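Local coordinates for protein excinuclease ABC, subunit A. (Deinococcus radiodurans, PDB 2VF7) that probably takes part in nucleotide excision repair as a zinc-containing, DNA-binding ATPase of the UvrA family within the ABC superfamily, at residues G501-N506 / F520-M525; L516-P521 / W801-G806; M525-G530 / A797-V802; D768-Q773 / K792-A797. The protein carries 1 engineered substitution. All blocks are in the same frame, centred on the assembly; numbering follows the deposited sequence.

The four contacts belong to one ABC-type ATPase domain. Contact 1 pairs two strands of the antiparallel sheet; contact 2, its centre about 9 Å away, lays strand 516-521 of that sheet over strand 801-805 of the mixed core sheet. Contact 3 joins strand 801-805 to strand 525-529, which runs into the P-loop; its centre is about 10 Å from that of contact 2. Contact 4, centred about 11 Å from contact 3, packs helices on the core, and Val796 touches strand 525-529. The side chains of Thr529, Leu505 and Leu803 lie about 9, 12 and 12 Å from one ADP, bound at Lys536; that of Val769 lies about 13 Å from the other ADP, bound at Lys49.

Contact 1 (G501-N506 / F520-M525); sequences GWLELN and FPLGVM
Pro521 lies over one face of the Trp502 indole, displaced toward the rim, with its CB 3.6 Å from Trp502 CZ3. The CH-pi contact is to the six-membered ring, whose centroid is 3.8 Å from Pro521 CB. The indole gets there because its CG sits beside the backbone N, anti to the carbonyl carbon (chi1 -69°). This side of the sheet is the looser one: Trp502 is partly exposed, in cation-pi contact with the exposed Arg519, and its ring also packs edge-to-face with that of Trp801. Strands 502-510 and 516-521 are antiparallel neighbours in the beta subdomain of an ABC-type ATPase. Here Leu503 and Phe520 form a hydrogen-bonded pair: Leu503 N to Phe520 O is 2.8 Å, and Phe520 N to Leu503 O is 2.9 Å. Trp502 and Pro521 are the adjoining non-hydrogen-bonded pair. Beyond them Leu522 N reaches Gly501 O at 2.8 Å. The reverse face of the sheet, with Leu503, Leu505 and Phe520, is tightly packed on Leu539 and Leu544 of helix 536-551. There Leu505 CD1 touches the edge of the Phe520 ring at CE1, 4.0 Å away, while Leu503 CB meets Leu522 CD2 at 3.7 Å.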
loop_
_atom_site.group_PDB
_atom_site.type_symbol
_atom_site.label_atom_id
_atom_site.label_comp_id
_atom_site.label_asym_id
_atom_site.label_seq_id
_atom_site.Cartn_x
_atom_site.Cartn_y
_atom_site.Cartn_z
ATOM N N GLY A 501 50.027 -6.564 30.225
ATOM C CA GLY A 501 50.148 -5.119 30.432
ATOM C C GLY A 501 48.803 -4.494 30.755
ATOM O O GLY A 501 47.799 -5.204 30.920
ATOM N N TRP A 502 48.765 -3.166 30.837
ATOM C CA TRP A 502 47.532 -2.458 31.202
ATOM C C TRP A 502 47.287 -1.208 30.363
ATOM O O TRP A 502 48.148 -0.328 30.289
ATOM C CB TRP A 502 47.539 -2.090 32.691
ATOM C CG TRP A 502 47.424 -3.269 33.617
ATOM C CD1 TRP A 502 48.452 -3.971 34.185
ATOM C CD2 TRP A 502 46.215 -3.876 34.090
ATOM N NE1 TRP A 502 47.958 -4.976 34.982
ATOM C CE2 TRP A 502 46.587 -4.942 34.943
ATOM C CE3 TRP A 502 44.853 -3.622 33.883
ATOM C CZ2 TRP A 502 45.639 -5.759 35.587
ATOM C CZ3 TRP A 502 43.911 -4.435 34.533
ATOM C CH2 TRP A 502 44.314 -5.491 35.364
ATOM N N LEU A 503 46.107 -1.140 29.748
ATOM C CA LEU A 503 45.676 -0.014 28.914
ATOM C C LEU A 503 44.804 0.918 29.754
ATOM O O LEU A 503 43.835 0.479 30.377
ATOM C CB LEU A 503 44.885 -0.549 27.703
ATOM C CG LEU A 503 44.789 0.129 26.316
ATOM C CD1 LEU A 503 43.381 0.645 25.983
ATOM C CD2 LEU A 503 45.871 1.205 26.067
ATOM N N GLU A 504 45.153 2.201 29.783
ATOM C CA GLU A 504 44.417 3.191 30.582
ATOM C C GLU A 504 43.554 4.103 29.700
ATOM O O GLU A 504 44.051 4.739 28.759
ATOM C CB GLU A 504 45.383 4.033 31.436
ATOM C CG GLU A 504 46.247 3.230 32.427
ATOM C CD GLU A 504 47.172 4.104 33.281
ATOM O OE1 GLU A 504 47.328 5.311 32.964
ATOM O OE2 GLU A 504 47.752 3.585 34.273
ATOM N N LEU A 505 42.256 4.131 29.997
ATOM C CA LEU A 505 41.318 5.073 29.380
ATOM C C LEU A 505 40.824 6.021 30.480
ATOM O O LEU A 505 39.971 5.661 31.305
ATOM C CB LEU A 505 40.142 4.330 28.738
ATOM C CG LEU A 505 39.559 4.677 27.356
ATOM C CD1 LEU A 505 38.190 4.057 27.239
ATOM C CD2 LEU A 505 39.461 6.161 27.065
ATOM N N ASN A 506 41.398 7.224 30.495
ATOM C CA ASN A 506 41.139 8.226 31.520
ATOM C C ASN A 506 40.325 9.414 31.000
ATOM O O ASN A 506 40.435 9.794 29.829
ATOM C CB ASN A 506 42.465 8.726 32.103
ATOM C CG ASN A 506 43.328 7.601 32.667
ATOM O OD1 ASN A 506 42.917 6.884 33.588
ATOM N ND2 ASN A 506 44.531 7.448 32.121
ATOM N N PHE A 520 41.989 -1.554 31.219
ATOM C CA PHE A 520 41.784 -2.821 30.513
ATOM C C PHE A 520 43.109 -3.582 30.448
ATOM O O PHE A 520 44.070 -3.056 29.920
ATOM C CB PHE A 520 41.281 -2.598 29.077
ATOM C CG PHE A 520 40.027 -1.761 28.964
ATOM C CD1 PHE A 520 40.108 -0.384 28.725
ATOM C CD2 PHE A 520 38.759 -2.356 29.032
ATOM C CE1 PHE A 520 38.951 0.397 28.591
ATOM C CE2 PHE A 520 37.596 -1.585 28.890
ATOM C CZ PHE A 520 37.693 -0.208 28.679
ATOM N N PRO A 521 43.150 -4.832 30.953
ATOM C CA PRO A 521 44.362 -5.659 30.914
ATOM C C PRO A 521 44.647 -6.164 29.505
ATOM O O PRO A 521 43.708 -6.330 28.728
ATOM C CB PRO A 521 43.999 -6.839 31.818
ATOM C CG PRO A 521 42.530 -6.967 31.668
ATOM C CD PRO A 521 42.023 -5.554 31.570
ATOM N N LEU A 522 45.917 -6.416 29.181
ATOM C CA LEU A 522 46.297 -6.858 27.829
ATOM C C LEU A 522 46.725 -8.325 27.770
ATOM O O LEU A 522 47.094 -8.917 28.780
ATOM C CB LEU A 522 47.378 -5.952 27.207
ATOM C CG LEU A 522 47.228 -4.426 27.324
ATOM C CD1 LEU A 522 48.511 -3.719 26.921
ATOM C CD2 LEU A 522 46.033 -3.895 26.520
ATOM N N GLY A 523 46.635 -8.896 26.564
ATOM C CA GLY A 523 46.960 -10.298 26.296
ATOM C C GLY A 523 45.990 -11.246 26.953
ATOM O O GLY A 523 46.302 -12.415 27.171
ATOM N N VAL A 524 44.809 -10.717 27.261
ATOM C CA VAL A 524 43.791 -11.365 28.096
ATOM C C VAL A 524 42.420 -10.998 27.529
ATOM O O VAL A 524 42.291 -10.036 26.766
ATOM C CB VAL A 524 43.930 -10.886 29.576
ATOM C CG1 VAL A 524 42.811 -11.362 30.431
ATOM C CG2 VAL A 524 45.249 -11.377 30.170
ATOM N N MET A 525 41.407 -11.785 27.875
ATOM C CA MET A 525 40.037 -11.535 27.443
ATOM C C MET A 525 39.139 -10.953 28.571
ATOM O O MET A 525 38.982 -11.571 29.629
ATOM C CB MET A 525 39.462 -12.811 26.814
ATOM C CG MET A 525 38.086 -13.170 27.275
ATOM S SD MET A 525 36.960 -13.407 25.916
ATOM C CE MET A 525 35.626 -12.301 26.420
#

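Contact 2 (L516-P521 / W801-G806); sequences LDVRFP and WVLDIG
Leu803 presents both methyl groups to strand 516-521. CD2 touches two side chains, 3.4 Å from Val518 CG2 and 3.6 Å from Phe520 CE2. The first distance is shorter than a usual van der Waals contact, so packing is tight here, and it goes with a Leu803 chi1 of -96°, away from the staggered positions. The Leu803 and Phe520 side chains cross at about a right angle, and CD2 meets the phenyl ring obliquely; Val518 offers CG2, which is anti to its own backbone N. The other branch, CD1, lies 3.8 Å from Arg519 O and in the plane of the Trp801 indole, at its edge. Farther along, the Pro521 ring approaches Trp801 obliquely, with CG 3.9 Å from Trp801 CG. This is an off-centre CH-pi contact: Pro521 CG is 4.3 Å from the centroid of the five-membered ring, 28° off its normal. Trp801 NE1 is buried here and has no hydrogen-bonding partner in the model. Val518, Phe520 and Ile805 also touch Leu539 of helix 536-551. The strand axes run nearly antiparallel (158°) yet stay 8.5 Å apart, each in its own sheet: the antiparallel beta subdomain packed against the P-loop-bearing core sheet, as in ABC ATPases.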
loop_
_atom_site.group_PDB
_atom_site.type_symbol
_atom_site.label_atom_id
_atom_site.label_comp_id
_atom_site.label_asym_id
_atom_site.label_seq_id
_atom_site.Cartn_x
_atom_site.Cartn_y
_atom_site.Cartn_z
ATOM N N LEU A 516 35.378 9.573 33.963
ATOM C CA LEU A 516 35.578 8.203 34.426
ATOM C C LEU A 516 36.913 7.641 33.953
ATOM O O LEU A 516 37.239 7.728 32.778
ATOM C CB LEU A 516 34.440 7.310 33.899
ATOM C CG LEU A 516 34.599 5.786 33.970
ATOM C CD1 LEU A 516 34.339 5.278 35.378
ATOM C CD2 LEU A 516 33.681 5.091 32.974
ATOM N N ASP A 517 37.669 7.065 34.886
ATOM C CA ASP A 517 38.961 6.415 34.611
ATOM C C ASP A 517 38.850 4.890 34.772
ATOM O O ASP A 517 38.402 4.397 35.815
ATOM C CB ASP A 517 40.053 6.948 35.554
ATOM C CG ASP A 517 40.088 8.477 35.637
ATOM O OD1 ASP A 517 40.674 9.001 36.608
ATOM O OD2 ASP A 517 39.545 9.165 34.747
ATOM N N VAL A 518 39.286 4.157 33.753
ATOM C CA VAL A 518 39.107 2.702 33.688
ATOM C C VAL A 518 40.363 2.004 33.112
ATOM O O VAL A 518 41.099 2.591 32.301
ATOM C CB VAL A 518 37.819 2.349 32.879
ATOM C CG1 VAL A 518 38.044 2.513 31.400
ATOM C CG2 VAL A 518 37.331 0.949 33.190
ATOM N N ARG A 519 40.617 0.770 33.551
ATOM C CA ARG A 519 41.773 0.006 33.072
ATOM C C ARG A 519 41.382 -1.292 32.374
ATOM O O ARG A 519 40.549 -2.044 32.874
ATOM C CB ARG A 519 42.742 -0.302 34.214
ATOM C CG ARG A 519 43.258 0.921 34.964
ATOM C CD ARG A 519 44.770 0.874 35.145
ATOM N NE ARG A 519 45.211 -0.107 36.137
ATOM C CZ ARG A 519 46.487 -0.417 36.376
ATOM N NH1 ARG A 519 47.464 0.170 35.687
ATOM N NH2 ARG A 519 46.792 -1.317 37.310
ATOM N N PHE A 520 41.989 -1.554 31.219
ATOM C CA PHE A 520 41.784 -2.821 30.513
ATOM C C PHE A 520 43.109 -3.582 30.448
ATOM O O PHE A 520 44.070 -3.056 29.920
ATOM C CB PHE A 520 41.281 -2.598 29.077
ATOM C CG PHE A 520 40.027 -1.761 28.964
ATOM C CD1 PHE A 520 40.108 -0.384 28.725
ATOM C CD2 PHE A 520 38.759 -2.356 29.032
ATOM C CE1 PHE A 520 38.951 0.397 28.591
ATOM C CE2 PHE A 520 37.596 -1.585 28.890
ATOM C CZ PHE A 520 37.693 -0.208 28.679
ATOM N N PRO A 521 43.150 -4.832 30.953
ATOM C CA PRO A 521 44.362 -5.659 30.914
ATOM C C PRO A 521 44.647 -6.164 29.505
ATOM O O PRO A 521 43.708 -6.330 28.728
ATOM C CB PRO A 521 43.999 -6.839 31.818
ATOM C CG PRO A 521 42.530 -6.967 31.668
ATOM C CD PRO A 521 42.023 -5.554 31.570
ATOM N N TRP A 801 39.077 -11.571 32.974
ATOM C CA TRP A 801 38.817 -10.350 33.749
ATOM C C TRP A 801 37.385 -9.849 33.465
ATOM O O TRP A 801 36.781 -10.264 32.469
ATOM C CB TRP A 801 39.850 -9.284 33.383
ATOM C CG TRP A 801 39.927 -8.122 34.331
ATOM C CD1 TRP A 801 39.351 -6.899 34.163
ATOM C CD2 TRP A 801 40.624 -8.069 35.588
ATOM N NE1 TRP A 801 39.633 -6.090 35.218
ATOM C CE2 TRP A 801 40.419 -6.774 36.116
ATOM C CE3 TRP A 801 41.406 -8.984 36.315
ATOM C CZ2 TRP A 801 40.960 -6.368 37.352
ATOM C CZ3 TRP A 801 41.951 -8.578 37.542
ATOM C CH2 TRP A 801 41.714 -7.286 38.048
ATOM N N VAL A 802 36.833 -8.995 34.337
ATOM C CA VAL A 802 35.459 -8.461 34.184
ATOM C C VAL A 802 35.336 -7.012 34.667
ATOM O O VAL A 802 35.860 -6.658 35.719
ATOM C CB VAL A 802 34.372 -9.329 34.917
ATOM C CG1 VAL A 802 32.991 -8.692 34.800
ATOM C CG2 VAL A 802 34.329 -10.765 34.389
ATOM N N LEU A 803 34.633 -6.188 33.891
ATOM C CA LEU A 803 34.339 -4.794 34.248
ATOM C C LEU A 803 32.832 -4.558 34.373
ATOM O O LEU A 803 32.112 -4.493 33.373
ATOM C CB LEU A 803 34.924 -3.832 33.202
ATOM C CG LEU A 803 36.293 -3.162 33.400
ATOM C CD1 LEU A 803 37.429 -4.162 33.490
ATOM C CD2 LEU A 803 36.552 -2.225 32.240
ATOM N N ASP A 804 32.354 -4.431 35.600
ATOM C CA ASP A 804 30.936 -4.197 35.831
ATOM C C ASP A 804 30.671 -2.700 35.831
ATOM O O ASP A 804 31.245 -1.962 36.619
ATOM C CB ASP A 804 30.482 -4.824 37.152
ATOM C CG ASP A 804 28.991 -4.988 37.228
ATOM O OD1 ASP A 804 28.413 -5.510 36.261
ATOM O OD2 ASP A 804 28.380 -4.624 38.251
ATOM N N ILE A 805 29.801 -2.260 34.936
ATOM C CA ILE A 805 29.580 -0.846 34.720
ATOM C C ILE A 805 28.270 -0.385 35.325
ATOM O O ILE A 805 27.266 -1.100 35.272
ATOM C CB ILE A 805 29.658 -0.492 33.216
ATOM C CG1 ILE A 805 31.089 -0.706 32.684
ATOM C CG2 ILE A 805 29.183 0.934 32.949
ATOM C CD1 ILE A 805 32.235 -0.047 33.512
ATOM N N GLY A 806 28.337 0.808 35.926
ATOM C CA GLY A 806 27.212 1.593 36.478
ATOM C C GLY A 806 26.210 0.804 37.276
ATOM O O GLY A 806 25.879 -0.324 36.884
#

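Contact 3 (M525-G530 / A797-V802); sequences MTSVTG and AASDWV
Met525 O is gripped by two successive backbone amides: Asp800 N at 3.0 Å, lying in the carbonyl plane, and Trp801 N at 3.3 Å, a weak bond. The contact joins two parallel neighbours of the core sheet of the ABC ATPase domain, strand 525-529, which runs into the P-loop, and strand 801-805. The Asp800 carboxylate returns the grip: its OD2 accepts Met525 N at 3.3 Å through its anti lone pair, with the N-H nearly straight on (163°). Asp800 OD1 is held by His494 NE2 and Arg497 N, so both oxygens are tied and the carboxylate is fixed in rotation. Beyond this start, Thr526 pairs with Trp801 and Ser527 with Val802. Ser527 N gives Trp801 O a weak bond, and Thr526 CA adds a CA-H...O contact to the same oxygen. Thr526 and Trp801 point the same way, side by side, and Thr526 CG2 sits in the indole plane, 3.9 Å from Trp801 CD1. On the other face of the sheet, Ser527 and Ser799 bring their hydroxyls together; the modelled separation is too short to be trusted in detail, and Ser799 OG has weak bonds to Val795 O and Val796 O as well. Nearer the nucleotide site, Asp804 OD1 holds Thr529 OG1, while Lys536 NZ bonds Gly530 O. Thr529 OG1 occupies the position between its backbone N and carbonyl carbon, with Val802 CG1 3.9 Å away.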
loop_
_atom_site.group_PDB
_atom_site.type_symbol
_atom_site.label_atom_id
_atom_site.label_comp_id
_atom_site.label_asym_id
_atom_site.label_seq_id
_atom_site.Cartn_x
_atom_site.Cartn_y
_atom_site.Cartn_z
ATOM N N MET A 525 41.407 -11.785 27.875
ATOM C CA MET A 525 40.037 -11.535 27.443
ATOM C C MET A 525 39.139 -10.953 28.571
ATOM O O MET A 525 38.982 -11.571 29.629
ATOM C CB MET A 525 39.462 -12.811 26.814
ATOM C CG MET A 525 38.086 -13.170 27.275
ATOM S SD MET A 525 36.960 -13.407 25.916
ATOM C CE MET A 525 35.626 -12.301 26.420
ATOM N N THR A 526 38.575 -9.763 28.313
ATOM C CA THR A 526 37.711 -9.032 29.259
ATOM C C THR A 526 36.264 -8.925 28.770
ATOM O O THR A 526 36.003 -8.642 27.597
ATOM C CB THR A 526 38.223 -7.574 29.532
ATOM O OG1 THR A 526 39.612 -7.582 29.851
ATOM C CG2 THR A 526 37.472 -6.920 30.701
ATOM N N SER A 527 35.332 -9.158 29.695
ATOM C CA SER A 527 33.905 -8.942 29.494
ATOM C C SER A 527 33.475 -7.653 30.176
ATOM O O SER A 527 33.734 -7.443 31.349
ATOM C CB SER A 527 33.108 -10.119 30.073
ATOM O OG SER A 527 33.243 -11.281 29.268
ATOM N N VAL A 528 32.798 -6.789 29.441
ATOM C CA VAL A 528 32.247 -5.570 30.024
ATOM C C VAL A 528 30.727 -5.713 30.208
ATOM O O VAL A 528 29.945 -5.635 29.245
ATOM C CB VAL A 528 32.601 -4.349 29.176
ATOM C CG1 VAL A 528 32.024 -3.102 29.789
ATOM C CG2 VAL A 528 34.138 -4.237 29.029
ATOM N N THR A 529 30.332 -5.902 31.464
ATOM C CA THR A 529 28.964 -6.191 31.836
ATOM C C THR A 529 28.249 -5.035 32.565
ATOM O O THR A 529 28.861 -4.030 32.910
ATOM C CB THR A 529 28.892 -7.494 32.692
ATOM O OG1 THR A 529 29.468 -7.260 33.975
ATOM C CG2 THR A 529 29.650 -8.627 32.042
ATOM N N GLY A 530 26.950 -5.195 32.807
ATOM C CA GLY A 530 26.129 -4.120 33.363
ATOM C C GLY A 530 24.735 -4.068 32.767
ATOM O O GLY A 530 24.483 -4.638 31.694
ATOM N N ALA A 797 31.528 -15.935 32.482
ATOM C CA ALA A 797 32.080 -16.918 33.389
ATOM C C ALA A 797 33.382 -17.565 32.879
ATOM O O ALA A 797 34.116 -18.179 33.651
ATOM C CB ALA A 797 31.032 -17.977 33.686
ATOM N N ALA A 798 33.663 -17.445 31.584
ATOM C CA ALA A 798 34.917 -17.967 31.027
ATOM C C ALA A 798 35.888 -16.877 30.552
ATOM O O ALA A 798 36.868 -17.165 29.862
ATOM C CB ALA A 798 34.637 -18.961 29.922
ATOM N N SER A 799 35.633 -15.627 30.939
ATOM C CA SER A 799 36.593 -14.540 30.734
ATOM C C SER A 799 37.791 -14.715 31.654
ATOM O O SER A 799 37.800 -15.623 32.489
ATOM C CB SER A 799 35.927 -13.204 31.019
ATOM O OG SER A 799 34.819 -13.049 30.160
ATOM N N ASP A 800 38.801 -13.854 31.491
ATOM C CA ASP A 800 39.953 -13.773 32.415
ATOM C C ASP A 800 39.845 -12.587 33.382
ATOM O O ASP A 800 40.456 -12.599 34.456
ATOM C CB ASP A 800 41.262 -13.669 31.634
ATOM C CG ASP A 800 41.476 -14.831 30.686
ATOM O OD1 ASP A 800 41.653 -15.955 31.194
ATOM O OD2 ASP A 800 41.472 -14.632 29.447
ATOM N N TRP A 801 39.077 -11.571 32.974
ATOM C CA TRP A 801 38.817 -10.350 33.749
ATOM C C TRP A 801 37.385 -9.849 33.465
ATOM O O TRP A 801 36.781 -10.264 32.469
ATOM C CB TRP A 801 39.850 -9.284 33.383
ATOM C CG TRP A 801 39.927 -8.122 34.331
ATOM C CD1 TRP A 801 39.351 -6.899 34.163
ATOM C CD2 TRP A 801 40.624 -8.069 35.588
ATOM N NE1 TRP A 801 39.633 -6.090 35.218
ATOM C CE2 TRP A 801 40.419 -6.774 36.116
ATOM C CE3 TRP A 801 41.406 -8.984 36.315
ATOM C CZ2 TRP A 801 40.960 -6.368 37.352
ATOM C CZ3 TRP A 801 41.951 -8.578 37.542
ATOM C CH2 TRP A 801 41.714 -7.286 38.048
ATOM N N VAL A 802 36.833 -8.995 34.337
ATOM C CA VAL A 802 35.459 -8.461 34.184
ATOM C C VAL A 802 35.336 -7.012 34.667
ATOM O O VAL A 802 35.860 -6.658 35.719
ATOM C CB VAL A 802 34.372 -9.329 34.917
ATOM C CG1 VAL A 802 32.991 -8.692 34.800
ATOM C CG2 VAL A 802 34.329 -10.765 34.389
#

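Contact 4 (D768-Q773 / K792-A797); sequences DVERLQ and KMQVVA
Val769 and Gln794 reach toward each other tip to tip between two helices. Gln794 stretches out, with CG anti to its backbone N (chi1 -176°) and the chain extended beyond, and so carries its amide to the valine methyls. OE1 lies 3.2 Å from Val769 CG1 and 3.4 Å from CG2; NE2 bonds Pro766 O near the start of the opposite helix. Val769 itself is modelled with an eclipsed first torsion (0°), so the placing of both methyls, and the short distances to them, is doubtful. Glu770 passes Gln794 at about a right angle, with carboxylate and amide planes 61° apart and Glu770 CG 4.2 Å from Gln794 NE2; Glu770 OE1 is hydrogen-bonded to Tyr484 OH. Gln773 is bent at chi2, and its NE2 comes to 3.6 Å from Val795 CA. Val795 CG2, beside its backbone N, meets both Val769 CG2 and Gln773 NE2 at 3.7 Å. The packing is thus mixed, methyl groups against amides, without a hydrogen bond between the two segments. Lys792 occupies the N-cap position of helix 793-796. Asp768 OD2 bonds the OG of Ser45, in the P-loop that binds one of the two ADP molecules through Lys49. Helix 766-781 links the neighbouring parallel strands 753-758 and 785-789, the beta-alpha-beta crossover of the ABC ATPase core, here packed by helix 793-796.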
loop_
_atom_site.group_PDB
_atom_site.type_symbol
_atom_site.label_atom_id
_atom_site.label_comp_id
_atom_site.label_asym_id
_atom_site.label_seq_id
_atom_site.Cartn_x
_atom_site.Cartn_y
_atom_site.Cartn_z
ATOM N N ASP A 768 26.127 -23.372 20.699
ATOM C CA ASP A 768 26.955 -22.713 19.697
ATOM C C ASP A 768 28.080 -21.935 20.370
ATOM O O ASP A 768 29.193 -21.902 19.862
ATOM C CB ASP A 768 26.146 -21.726 18.835
ATOM C CG ASP A 768 25.157 -22.401 17.862
ATOM O OD1 ASP A 768 25.418 -23.504 17.319
ATOM O OD2 ASP A 768 24.109 -21.776 17.606
ATOM N N VAL A 769 27.795 -21.296 21.500
ATOM C CA VAL A 769 28.757 -20.372 22.088
ATOM C C VAL A 769 30.011 -21.091 22.564
ATOM O O VAL A 769 31.103 -20.534 22.491
ATOM C CB VAL A 769 28.130 -19.387 23.153
ATOM C CG1 VAL A 769 26.652 -19.614 23.348
ATOM C CG2 VAL A 769 28.879 -19.409 24.491
ATOM N N GLU A 770 29.851 -22.339 23.000
ATOM C CA GLU A 770 30.976 -23.208 23.310
ATOM C C GLU A 770 31.996 -23.276 22.154
ATOM O O GLU A 770 33.202 -23.113 22.373
ATOM C CB GLU A 770 30.483 -24.611 23.692
ATOM C CG GLU A 770 29.432 -24.634 24.820
ATOM C CD GLU A 770 29.358 -25.968 25.581
ATOM O OE1 GLU A 770 28.707 -25.993 26.654
ATOM O OE2 GLU A 770 29.926 -26.990 25.119
ATOM N N ARG A 771 31.505 -23.503 20.936
ATOM C CA ARG A 771 32.341 -23.513 19.730
ATOM C C ARG A 771 32.948 -22.134 19.413
ATOM O O ARG A 771 34.069 -22.050 18.904
ATOM C CB ARG A 771 31.540 -24.035 18.522
ATOM C CG ARG A 771 32.357 -24.278 17.228
ATOM C CD ARG A 771 31.481 -24.252 15.947
ATOM N NE ARG A 771 31.372 -25.549 15.266
ATOM C CZ ARG A 771 32.337 -26.105 14.520
ATOM N NH1 ARG A 771 33.514 -25.501 14.374
ATOM N NH2 ARG A 771 32.145 -27.282 13.932
ATOM N N LEU A 772 32.216 -21.061 19.705
ATOM C CA LEU A 772 32.719 -19.704 19.470
ATOM C C LEU A 772 33.842 -19.337 20.457
ATOM O O LEU A 772 34.861 -18.756 20.070
ATOM C CB LEU A 772 31.568 -18.680 19.555
ATOM C CG LEU A 772 31.686 -17.233 19.037
ATOM C CD1 LEU A 772 32.436 -16.330 20.000
ATOM C CD2 LEU A 772 32.294 -17.167 17.630
ATOM N N GLN A 773 33.630 -19.681 21.727
ATOM C CA GLN A 773 34.563 -19.386 22.815
ATOM C C GLN A 773 35.961 -20.025 22.640
ATOM O O GLN A 773 36.969 -19.434 23.045
ATOM C CB GLN A 773 33.930 -19.795 24.151
ATOM C CG GLN A 773 34.628 -19.238 25.387
ATOM C CD GLN A 773 34.096 -17.876 25.836
ATOM O OE1 GLN A 773 34.826 -16.878 25.828
ATOM N NE2 GLN A 773 32.836 -17.838 26.259
ATOM N N LYS A 792 25.544 -12.108 28.597
ATOM C CA LYS A 792 25.256 -13.424 29.158
ATOM C C LYS A 792 26.379 -14.026 29.994
ATOM O O LYS A 792 27.556 -14.010 29.623
ATOM C CB LYS A 792 24.754 -14.407 28.090
ATOM C CG LYS A 792 25.631 -14.560 26.873
ATOM C CD LYS A 792 25.007 -15.545 25.876
ATOM C CE LYS A 792 24.028 -14.875 24.906
ATOM N NZ LYS A 792 23.675 -15.775 23.743
ATOM N N MET A 793 25.974 -14.577 31.126
ATOM C CA MET A 793 26.877 -15.006 32.164
ATOM C C MET A 793 27.635 -16.263 31.797
ATOM O O MET A 793 28.663 -16.544 32.387
ATOM C CB MET A 793 26.107 -15.175 33.476
ATOM C CG MET A 793 25.433 -13.881 33.975
ATOM S SD MET A 793 26.531 -12.444 34.110
ATOM C CE MET A 793 25.493 -11.098 33.525
ATOM N N GLN A 794 27.133 -17.004 30.810
ATOM C CA GLN A 794 27.821 -18.181 30.254
ATOM C C GLN A 794 29.202 -17.780 29.737
ATOM O O GLN A 794 30.192 -18.448 30.010
ATOM C CB GLN A 794 26.989 -18.820 29.112
ATOM C CG GLN A 794 27.571 -20.129 28.511
ATOM C CD GLN A 794 26.883 -20.568 27.200
ATOM O OE1 GLN A 794 26.223 -19.765 26.519
ATOM N NE2 GLN A 794 27.054 -21.840 26.836
ATOM N N VAL A 795 29.235 -16.674 29.003
ATOM C CA VAL A 795 30.445 -16.155 28.386
ATOM C C VAL A 795 31.305 -15.369 29.368
ATOM O O VAL A 795 32.532 -15.434 29.317
ATOM C CB VAL A 795 30.090 -15.257 27.176
ATOM C CG1 VAL A 795 31.300 -14.438 26.730
ATOM C CG2 VAL A 795 29.577 -16.107 26.032
ATOM N N VAL A 796 30.651 -14.619 30.245
ATOM C CA VAL A 796 31.321 -13.828 31.283
ATOM C C VAL A 796 32.043 -14.725 32.304
ATOM O O VAL A 796 33.047 -14.339 32.881
ATOM C CB VAL A 796 30.312 -12.865 31.960
ATOM C CG1 VAL A 796 30.951 -12.057 33.100
ATOM C CG2 VAL A 796 29.741 -11.925 30.923
ATOM N N ALA A 797 31.528 -15.935 32.482
ATOM C CA ALA A 797 32.080 -16.918 33.389
ATOM C C ALA A 797 33.382 -17.565 32.879
ATOM O O ALA A 797 34.116 -18.179 33.651
ATOM C CB ALA A 797 31.032 -17.977 33.686
#